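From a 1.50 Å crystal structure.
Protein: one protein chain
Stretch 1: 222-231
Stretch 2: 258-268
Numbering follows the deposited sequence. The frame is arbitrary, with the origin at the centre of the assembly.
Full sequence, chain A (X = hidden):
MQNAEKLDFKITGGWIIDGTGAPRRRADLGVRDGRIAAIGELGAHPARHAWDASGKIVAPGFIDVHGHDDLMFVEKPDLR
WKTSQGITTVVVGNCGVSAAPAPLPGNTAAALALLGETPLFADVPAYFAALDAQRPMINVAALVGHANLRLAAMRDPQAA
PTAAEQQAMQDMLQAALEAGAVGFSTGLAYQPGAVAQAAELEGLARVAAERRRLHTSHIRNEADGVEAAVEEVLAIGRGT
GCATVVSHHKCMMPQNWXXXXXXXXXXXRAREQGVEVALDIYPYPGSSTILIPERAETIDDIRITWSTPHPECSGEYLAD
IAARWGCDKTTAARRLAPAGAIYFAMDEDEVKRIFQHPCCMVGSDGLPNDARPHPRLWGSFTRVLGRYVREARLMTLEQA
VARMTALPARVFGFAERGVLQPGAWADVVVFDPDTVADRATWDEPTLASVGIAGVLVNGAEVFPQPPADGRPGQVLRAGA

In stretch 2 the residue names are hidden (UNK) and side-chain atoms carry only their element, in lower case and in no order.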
# COMPACT_ATOMS: atom_id res chain seq x y z
N GLU A 222 0.31 -9.17 15.29
CA GLU A 222 -0.23 -10.01 14.23
C GLU A 222 0.11 -11.48 14.42
O GLU A 222 0.13 -12.26 13.46
CB GLU A 222 0.26 -9.49 12.88
CG GLU A 222 -0.16 -8.04 12.63
CD GLU A 222 0.16 -7.54 11.24
OE1 GLU A 222 1.36 -7.35 10.93
OE2 GLU A 222 -0.78 -7.35 10.44
N ALA A 223 0.37 -11.85 15.67
CA ALA A 223 0.70 -13.23 16.01
C ALA A 223 -0.25 -13.71 17.11
O ALA A 223 -1.46 -13.77 16.91
CB ALA A 223 2.16 -13.33 16.47
N ASP A 224 0.30 -14.04 18.28
CA ASP A 224 -0.53 -14.53 19.38
C ASP A 224 -1.66 -13.58 19.79
O ASP A 224 -2.71 -14.03 20.26
CB ASP A 224 0.34 -14.82 20.61
CG ASP A 224 1.27 -16.00 20.40
OD1 ASP A 224 1.27 -16.58 19.29
OD2 ASP A 224 2.01 -16.34 21.35
N GLY A 225 -1.46 -12.28 19.62
CA GLY A 225 -2.51 -11.35 20.00
C GLY A 225 -3.26 -10.74 18.84
O GLY A 225 -3.86 -9.68 18.98
N VAL A 226 -3.26 -11.41 17.69
CA VAL A 226 -3.93 -10.89 16.51
C VAL A 226 -5.43 -10.66 16.67
O VAL A 226 -5.96 -9.66 16.18
CB VAL A 226 -3.67 -11.79 15.26
CG1 VAL A 226 -4.37 -13.13 15.42
CG2 VAL A 226 -4.13 -11.07 14.00
N GLU A 227 -6.14 -11.56 17.35
CA GLU A 227 -7.57 -11.36 17.53
C GLU A 227 -7.85 -10.13 18.39
O GLU A 227 -8.75 -9.35 18.09
CB GLU A 227 -8.22 -12.60 18.14
CG GLU A 227 -8.37 -13.75 17.15
CD GLU A 227 -9.10 -14.95 17.73
OE1 GLU A 227 -10.24 -14.77 18.22
OE2 GLU A 227 -8.55 -16.07 17.69
N ALA A 228 -7.08 -9.96 19.45
CA ALA A 228 -7.25 -8.80 20.33
C ALA A 228 -6.90 -7.52 19.58
O ALA A 228 -7.53 -6.48 19.77
CB ALA A 228 -6.37 -8.95 21.56
N ALA A 229 -5.88 -7.61 18.72
CA ALA A 229 -5.43 -6.46 17.94
C ALA A 229 -6.49 -5.97 16.96
O ALA A 229 -6.68 -4.76 16.79
CB ALA A 229 -4.15 -6.80 17.20
N VAL A 230 -7.18 -6.90 16.30
CA VAL A 230 -8.23 -6.52 15.37
C VAL A 230 -9.40 -5.92 16.15
O VAL A 230 -9.97 -4.91 15.75
CB VAL A 230 -8.72 -7.74 14.54
CG1 VAL A 230 -10.01 -7.40 13.81
CG2 VAL A 230 -7.64 -8.14 13.54
N GLU A 231 -9.74 -6.55 17.27
CA GLU A 231 -10.83 -6.06 18.11
C GLU A 231 -10.55 -4.64 18.58
O GLU A 231 -11.45 -3.80 18.65
CB GLU A 231 -11.02 -6.99 19.32
CG GLU A 231 -11.94 -6.46 20.43
CD GLU A 231 -13.35 -6.15 19.96
OE1 GLU A 231 -13.77 -6.66 18.90
OE2 GLU A 231 -14.05 -5.38 20.67
N UNK A 258 -4.94 -19.77 10.87
CA UNK A 258 -6.36 -20.06 10.89
C UNK A 258 -7.19 -19.09 11.70
O UNK A 258 -8.42 -19.08 11.59
N UNK A 259 -6.53 -18.27 12.50
CA UNK A 259 -7.26 -17.32 13.34
C UNK A 259 -7.95 -16.21 12.56
O UNK A 259 -8.71 -15.43 13.14
n UNK A 259 -3.79 -15.80 18.62
n UNK A 259 -5.78 -14.77 19.11
c UNK A 259 -5.07 -15.61 18.36
n UNK A 259 -5.65 -16.25 17.35
c UNK A 259 -4.94 -17.18 16.47
c UNK A 259 -5.84 -17.77 15.41
c UNK A 259 -6.32 -16.73 14.40
N UNK A 260 -7.72 -16.13 11.25
CA UNK A 260 -8.37 -15.10 10.45
C UNK A 260 -9.86 -15.42 10.35
O UNK A 260 -10.67 -14.57 10.00
o UNK A 260 -7.89 -16.22 8.34
c UNK A 260 -7.75 -15.01 9.05
N UNK A 261 -10.24 -16.66 10.66
CA UNK A 261 -11.65 -16.99 10.60
C UNK A 261 -12.33 -16.16 11.68
O UNK A 261 -13.42 -15.62 11.47
c UNK A 261 -11.13 -19.29 9.74
c UNK A 261 -11.08 -22.62 8.09
c UNK A 261 -11.85 -18.49 10.82
c UNK A 261 -11.54 -20.75 9.65
n UNK A 261 -10.86 -21.38 8.52
n UNK A 261 -11.98 -23.39 8.71
n UNK A 261 -10.41 -23.09 7.05
N UNK A 262 -11.66 -16.01 12.82
CA UNK A 262 -12.20 -15.22 13.92
C UNK A 262 -12.10 -13.72 13.67
O UNK A 262 -13.05 -12.98 13.94
c UNK A 262 -11.47 -15.58 15.21
N UNK A 263 -10.96 -13.26 13.15
CA UNK A 263 -10.80 -11.83 12.90
C UNK A 263 -11.73 -11.33 11.80
O UNK A 263 -12.29 -10.24 11.90
c UNK A 263 -8.39 -11.79 13.66
c UNK A 263 -9.35 -11.47 12.51
o UNK A 263 -8.96 -12.20 11.34
N UNK A 264 -11.89 -12.12 10.75
CA UNK A 264 -12.77 -11.74 9.65
C UNK A 264 -14.23 -11.77 10.12
O UNK A 264 -15.05 -11.00 9.64
c UNK A 264 -11.02 -11.18 7.21
c UNK A 264 -12.58 -12.68 8.46
c UNK A 264 -11.20 -12.57 7.80
c UNK A 264 -11.07 -13.64 6.72
N UNK A 265 -14.54 -12.66 11.06
CA UNK A 265 -15.89 -12.75 11.59
C UNK A 265 -16.18 -11.48 12.38
O UNK A 265 -17.29 -10.95 12.35
c UNK A 265 -16.03 -13.98 12.49
N UNK A 266 -15.16 -10.99 13.08
CA UNK A 266 -15.29 -9.78 13.89
C UNK A 266 -15.47 -8.60 12.95
O UNK A 266 -16.30 -7.72 13.18
c UNK A 266 -14.26 -8.67 15.92
n UNK A 266 -13.23 -8.48 16.73
c UNK A 266 -14.04 -9.60 14.75
o UNK A 266 -15.35 -8.13 16.10
N UNK A 267 -14.68 -8.59 11.88
CA UNK A 267 -14.76 -7.53 10.88
C UNK A 267 -16.16 -7.52 10.28
O UNK A 267 -16.77 -6.47 10.09
c UNK A 267 -12.32 -7.42 10.35
c UNK A 267 -13.70 -7.76 9.78
c UNK A 267 -14.02 -6.94 8.54
c UNK A 267 -11.16 -7.75 9.43
N UNK A 268 -16.69 -8.71 9.99
CA UNK A 268 -18.03 -8.81 9.43
C UNK A 268 -19.08 -8.28 10.39
O UNK A 268 -20.03 -7.60 9.97
o UNK A 268 -17.13 -9.83 7.05
c UNK A 268 -18.35 -10.26 9.06
o UNK A 268 -17.61 -11.92 7.51
c UNK A 268 -17.64 -10.70 7.79
O HOH W 1 -10.81 -10.19 16.33
O HOH W 2 -5.77 -12.18 20.82

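Position 258 has no side-chain atoms. Its phi/psi of 102/-13 would jam a CB against the preceding carbonyl O, so the residue is Gly258.

Position 259 carries three carbons, a nitrogen, then a carbon bearing two more nitrogens, a chain straight through chi2 and bent at chi3 (67°, p). A terminal nitrogen reaches Asp224 O and the chain nitrogen reaches Glu227 OE2. This is Arg259. Its NH1 lies 2.6 Å from Asp224 O, with an N-H...O angle of 158°, and its NE lies 2.9 Å from Glu227 OE2 at 153°. Both acceptors sit at the edge of the guanidinium, near its plane, where its N-H bonds point; Val226 CG1 covers one face, 3.9 Å from Arg259 NE.

Position 260 has one carbon and one oxygen, and its CB points away from stretch 1, with which it makes no contact. It is Ser260, whose hydroxyl is hydrogen-bonded elsewhere in the structure.

Position 261 repeats the pattern of three carbons, nitrogen and a carbon with two nitrogens, but its side chain comes no closer than 8.0 Å to stretch 1. It is Arg261, an exposed residue.

Position 262 has a single carbon, its CB, 3.4 Å from Glu227 OE1: Ala262.

At position 263, one carbon bears both an oxygen and a carbon, and the terminal carbon packs on Val230 and Glu227. This is the branching of Thr263, whose CG2 is 3.7 Å from Val230 CG2 and 4.0 Å from Glu227 CA.

Position 264 has four carbons forked at the second and its CB points away, hence Leu264. Position 265, with one carbon and also clear of stretch 1, is Ala265.

Position 266 has two carbons, the second carrying one oxygen and one nitrogen, which make an amide; the nitrogen reaches Glu231 OE1. This is Asn266, and the contacts agree: Asn266 ND2 donates to Glu231 OE1 at 2.9 Å and 170°, and to a water 3.0 Å from Asn266 ND2 that in turn donates to Glu227 O at 2.8 Å.

Position 267 has four carbons forked at the first, one arm two carbons long, and that arm meets Val230: Ile267. Its CG1 lies 4.2 Å from Val230 CG1.

Position 268 has two carbons, the second with two oxygens, and does not touch stretch 1. This is Asp268.

The contact joins two nearly parallel helices, their axes 13° apart and 9.4 Å at closest approach, burying 507 Å² in all. Glu227 CA and Thr263 CA come within 5.7 Å. Thr263 CG2 packs on Val230 CG2 and Glu227 CA; Arg259 binds Glu227 and Asp224 O on the N-terminal side, and Asn266 binds Glu231 on the C-terminal side.

Stretch 2 (258-268) GRSRATLANID
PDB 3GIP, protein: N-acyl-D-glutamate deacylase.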